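Local coordinates for protein open reading frame 2 (Aeromonas sobria, PDB 3WQB) that probably acts as a chaperone for a secreted subtilisin-like serine protease of the same bacterium, binding it through one face of a ferredoxin-like domain, at residues L102-K105 with I111-L114; D121-A126 with V136-S141. All blocks are in the same frame, centred on the assembly; numbering follows the deposited sequence.

Contact 1 (L102-K105 with I111-L114); sequences LNFK and IALL
The ring of Phe104 meets the side chains of Leu114 and Ala112 obliquely, presenting neither a clean face nor an edge to them. With CG anti to the backbone N (chi1 179°), the ring reaches out from its own strand toward Ala112: Phe104 CD1 lies 3.8 Å from Leu114 CD2, and Phe104 CE1, one carbon further, is 3.9 Å from Ala112 CB. Leu114 divides its branches between two partners. While CD2 touches Phe104, Leu114 CD1 meets Leu102 CD1 at 3.9 Å, the two leucine side chains crossing at about a right angle.

These strands, 102-108 and 111-116, form the beta hairpin in the middle of a beta-alpha-beta-beta-alpha-beta ferredoxin-like fold. Phe104 and Leu114 are a non-hydrogen-bonded antiparallel pair, and the side chains of this pair share the sheet face covered by helix 90-98, where Ala97 touches Leu114 and Lys94 makes a cation-pi contact with the Phe104 ring. Next to the pair, Lys105 N donates to Leu113 O (2.9 Å, 159° at the hydrogen). Leu114 CA directs a C-H at Asn103 O, 3.3 Å away. Lys105 CB lies 3.4 Å from Leu113 O, and the chain beyond it bends at chi2 and chi3.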
loop_
_atom_site.group_PDB
_atom_site.type_symbol
_atom_site.label_atom_id
_atom_site.label_comp_id
_atom_site.label_asym_id
_atom_site.label_seq_id
_atom_site.Cartn_x
_atom_site.Cartn_y
_atom_site.Cartn_z
ATOM N N LEU B 102 -9.220 8.903 33.770
ATOM C CA LEU B 102 -8.773 7.978 32.728
ATOM C C LEU B 102 -7.478 7.291 33.147
ATOM O O LEU B 102 -6.780 7.763 34.049
ATOM C CB LEU B 102 -8.548 8.719 31.403
ATOM C CG LEU B 102 -9.645 9.620 30.827
ATOM C CD1 LEU B 102 -9.055 10.563 29.786
ATOM C CD2 LEU B 102 -10.800 8.806 30.244
ATOM N N ASN B 103 -7.158 6.186 32.475
ATOM C CA ASN B 103 -5.939 5.433 32.751
ATOM C C ASN B 103 -4.910 5.580 31.638
ATOM O O ASN B 103 -5.182 5.216 30.490
ATOM C CB ASN B 103 -6.257 3.948 32.948
ATOM C CG ASN B 103 -7.167 3.696 34.131
ATOM O OD1 ASN B 103 -6.909 4.164 35.238
ATOM N ND2 ASN B 103 -8.235 2.940 33.904
ATOM N N PHE B 104 -3.733 6.107 31.978
ATOM C CA PHE B 104 -2.610 6.155 31.041
ATOM C C PHE B 104 -2.130 4.741 30.756
ATOM O O PHE B 104 -1.748 4.007 31.674
ATOM C CB PHE B 104 -1.454 7.000 31.594
ATOM C CG PHE B 104 -0.249 7.058 30.681
ATOM C CD1 PHE B 104 -0.064 8.136 29.822
ATOM C CD2 PHE B 104 0.699 6.032 30.686
ATOM C CE1 PHE B 104 1.043 8.197 28.974
ATOM C CE2 PHE B 104 1.810 6.080 29.842
ATOM C CZ PHE B 104 1.984 7.162 28.987
ATOM N N LYS B 105 -2.146 4.366 29.479
ATOM C CA LYS B 105 -1.730 3.028 29.073
ATOM C C LYS B 105 -0.301 2.993 28.538
ATOM O O LYS B 105 0.520 2.190 28.986
ATOM C CB LYS B 105 -2.703 2.463 28.031
ATOM C CG LYS B 105 -4.081 2.081 28.580
ATOM C CD LYS B 105 -4.142 0.630 29.061
ATOM C CE LYS B 105 -3.722 0.484 30.516
ATOM N NZ LYS B 105 -3.721 -0.934 30.968
ATOM N N ILE B 111 2.177 10.995 21.347
ATOM C CA ILE B 111 0.749 10.726 21.418
ATOM C C ILE B 111 0.474 9.609 22.421
ATOM O O ILE B 111 1.002 8.505 22.306
ATOM C CB ILE B 111 0.172 10.424 20.012
ATOM C CG1 ILE B 111 0.255 11.687 19.138
ATOM C CG2 ILE B 111 -1.269 9.894 20.112
ATOM C CD1 ILE B 111 0.149 11.423 17.642
ATOM N N ALA B 112 -0.329 9.926 23.431
ATOM C CA ALA B 112 -0.629 8.989 24.492
ATOM C C ALA B 112 -1.946 8.267 24.246
ATOM O O ALA B 112 -2.880 8.837 23.681
ATOM C CB ALA B 112 -0.669 9.709 25.831
ATOM N N LEU B 113 -1.988 7.012 24.677
ATOM C CA LEU B 113 -3.196 6.209 24.691
ATOM C C LEU B 113 -3.721 6.164 26.121
ATOM O O LEU B 113 -3.029 5.699 27.037
ATOM C CB LEU B 113 -2.911 4.790 24.188
ATOM C CG LEU B 113 -2.769 4.563 22.679
ATOM C CD1 LEU B 113 -1.571 5.289 22.069
ATOM C CD2 LEU B 113 -2.681 3.080 22.391
ATOM N N LEU B 114 -4.925 6.689 26.305
ATOM C CA LEU B 114 -5.590 6.698 27.602
ATOM C C LEU B 114 -6.849 5.851 27.509
ATOM O O LEU B 114 -7.585 5.920 26.523
ATOM C CB LEU B 114 -5.938 8.132 28.022
ATOM C CG LEU B 114 -4.880 9.235 27.886
ATOM C CD1 LEU B 114 -5.483 10.574 28.291
ATOM C CD2 LEU B 114 -3.615 8.953 28.702
#

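Contact 2 (D121-A126 with V136-S141)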
loop_
_atom_site.group_PDB
_atom_site.type_symbol
_atom_site.label_atom_id
_atom_site.label_comp_id
_atom_site.label_asym_id
_atom_site.label_seq_id
_atom_site.Cartn_x
_atom_site.Cartn_y
_atom_site.Cartn_z
ATOM N N ASP B 121 -18.415 8.494 29.635
ATOM C CA ASP B 121 -18.871 9.073 28.378
ATOM C C ASP B 121 -17.666 9.708 27.689
ATOM O O ASP B 121 -17.231 10.807 28.051
ATOM C CB ASP B 121 -19.978 10.110 28.622
ATOM C CG ASP B 121 -20.425 10.821 27.342
ATOM O OD1 ASP B 121 -19.953 10.469 26.237
ATOM O OD2 ASP B 121 -21.257 11.749 27.442
ATOM N N LEU B 122 -17.130 9.004 26.695
ATOM C CA LEU B 122 -15.920 9.447 26.001
ATOM C C LEU B 122 -16.117 10.736 25.213
ATOM O O LEU B 122 -15.193 11.542 25.115
ATOM C CB LEU B 122 -15.364 8.345 25.094
ATOM C CG LEU B 122 -14.547 7.251 25.787
ATOM C CD1 LEU B 122 -15.455 6.135 26.312
ATOM C CD2 LEU B 122 -13.513 6.680 24.833
ATOM N N ASN B 123 -17.312 10.936 24.660
ATOM C CA ASN B 123 -17.608 12.171 23.939
ATOM C C ASN B 123 -17.563 13.415 24.821
ATOM O O ASN B 123 -17.088 14.458 24.381
ATOM C CB ASN B 123 -18.937 12.091 23.181
ATOM C CG ASN B 123 -18.753 12.160 21.670
ATOM O OD1 ASN B 123 -17.672 12.486 21.172
ATOM N ND2 ASN B 123 -19.814 11.862 20.934
ATOM N N ALA B 124 -18.047 13.292 26.057
ATOM C CA ALA B 124 -17.964 14.381 27.030
ATOM C C ALA B 124 -16.512 14.669 27.407
ATOM O O ALA B 124 -16.122 15.825 27.510
ATOM C CB ALA B 124 -18.798 14.074 28.272
ATOM N N ILE B 125 -15.715 13.615 27.593
ATOM C CA ILE B 125 -14.287 13.762 27.889
ATOM C C ILE B 125 -13.556 14.461 26.737
ATOM O O ILE B 125 -12.767 15.383 26.966
ATOM C CB ILE B 125 -13.614 12.391 28.212
ATOM C CG1 ILE B 125 -14.245 11.737 29.455
ATOM C CG2 ILE B 125 -12.088 12.536 28.368
ATOM C CD1 ILE B 125 -14.023 12.485 30.769
ATOM N N ALA B 126 -13.838 14.029 25.508
ATOM C CA ALA B 126 -13.186 14.572 24.314
ATOM C C ALA B 126 -13.517 16.045 24.089
ATOM O O ALA B 126 -12.627 16.838 23.776
ATOM C CB ALA B 126 -13.543 13.748 23.082
ATOM N N VAL B 136 -7.367 15.547 20.601
ATOM C CA VAL B 136 -7.832 14.243 21.076
ATOM C C VAL B 136 -8.560 13.488 19.960
ATOM O O VAL B 136 -9.243 14.089 19.138
ATOM C CB VAL B 136 -8.740 14.399 22.339
ATOM C CG1 VAL B 136 -9.923 15.335 22.069
ATOM C CG2 VAL B 136 -9.234 13.049 22.853
ATOM N N GLN B 137 -8.399 12.167 19.941
ATOM C CA GLN B 137 -9.131 11.312 19.019
ATOM C C GLN B 137 -9.694 10.120 19.785
ATOM O O GLN B 137 -8.959 9.410 20.478
ATOM C CB GLN B 137 -8.227 10.838 17.867
ATOM C CG GLN B 137 -8.929 9.974 16.803
ATOM C CD GLN B 137 -7.961 9.391 15.781
ATOM O OE1 GLN B 137 -6.776 9.240 16.053
ATOM N NE2 GLN B 137 -8.465 9.070 14.595
ATOM N N ILE B 138 -11.004 9.930 19.685
ATOM C CA ILE B 138 -11.651 8.740 20.227
ATOM C C ILE B 138 -11.390 7.585 19.268
ATOM O O ILE B 138 -11.719 7.675 18.081
ATOM C CB ILE B 138 -13.177 8.951 20.383
ATOM C CG1 ILE B 138 -13.449 10.114 21.344
ATOM C CG2 ILE B 138 -13.850 7.671 20.878
ATOM C CD1 ILE B 138 -14.870 10.650 21.320
ATOM N N GLU B 139 -10.776 6.514 19.765
ATOM C CA GLU B 139 -10.499 5.372 18.892
ATOM C C GLU B 139 -11.768 4.629 18.487
ATOM O O GLU B 139 -12.538 4.167 19.335
ATOM C CB GLU B 139 -9.500 4.394 19.505
ATOM C CG GLU B 139 -9.324 3.153 18.630
ATOM C CD GLU B 139 -8.233 2.233 19.098
ATOM O OE1 GLU B 139 -8.209 1.874 20.290
ATOM O OE2 GLU B 139 -7.417 1.838 18.249
ATOM N N LEU B 140 -11.965 4.527 17.182
ATOM C CA LEU B 140 -13.065 3.771 16.608
ATOM C C LEU B 140 -12.462 2.590 15.862
ATOM O O LEU B 140 -11.872 2.752 14.787
ATOM C CB LEU B 140 -13.909 4.655 15.685
ATOM C CG LEU B 140 -14.464 5.944 16.315
ATOM C CD1 LEU B 140 -15.200 6.792 15.277
ATOM C CD2 LEU B 140 -15.362 5.660 17.529
ATOM N N SER B 141 -12.602 1.410 16.456
ATOM C CA SER B 141 -11.940 0.200 15.983
ATOM C C SER B 141 -12.813 -0.563 15.002
ATOM O O SER B 141 -14.013 -0.322 14.904
ATOM C CB SER B 141 -11.583 -0.699 17.167
ATOM O OG SER B 141 -12.753 -1.252 17.740
#
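Two near-standard torsions extend Ile138 toward the helix: CG1 stands anti to the carbonyl carbon (chi1 -60°) and CD1 continues the chain in an extended form. Ile138 CD1 thereby touches Ala126 CB, at 3.8 Å, and, in a direction nearly at right angles, Asn123 OD1, at 3.4 Å. The other branch, Ile138 CG2, meets Leu122 CD2 at 4.1 Å as the two side chains pass each other at a slant. At the start of the strand, Val136 has CG1 between its backbone N and carbonyl carbon (chi1 56°), and this methyl rests 3.5 Å from Ala126 O and 4.1 Å from Ala126 CB.

The first turn of helix 122-131, residues 122-126, runs nearly antiparallel to strand 136-141 (161°). This is the second helix of the ferredoxin-like fold, laid over the sheet, and Leu84 of the adjacent strand 83-87 touches both Leu122 and Ile138. Asp121 is the N-cap: its OD1 accepts weak bonds from Asn123 N and Ala124 N, and also a hydrogen bond from Leu63 N, which ties the helix start to a preceding loop. No hydrogen bond joins 121-126 to 136-141; further along the helix, Lys130 NZ makes a weak one to Val136 O. Here the seat of the helix probably depends mainly on how the methyl groups fit.

How the contacts relate
The centre of contact 2 lies about 3 Å from the centre of the chain, that of contact 1 about 10 Å; contact 1 is only partly buried and includes one of the two outermost strands of the sheet within this chain. Contact 1 joins neighbouring strands and mixes backbone bonding with apolar packing; contact 2 joins helix to strand mainly through apolar side chains, with no hydrogen bond between 121-126 and 136-141. Both reach the same sheet, and strand 111-116 leads directly into helix 122-131. They also touch: Leu102 CD1 packs on Ile125 CG2 at 3.9 Å. Gln137, Glu139 and Ser141 on strand 136-141 hydrogen-bond to the other protein, while Leu113 of contact 1 merely packs against it.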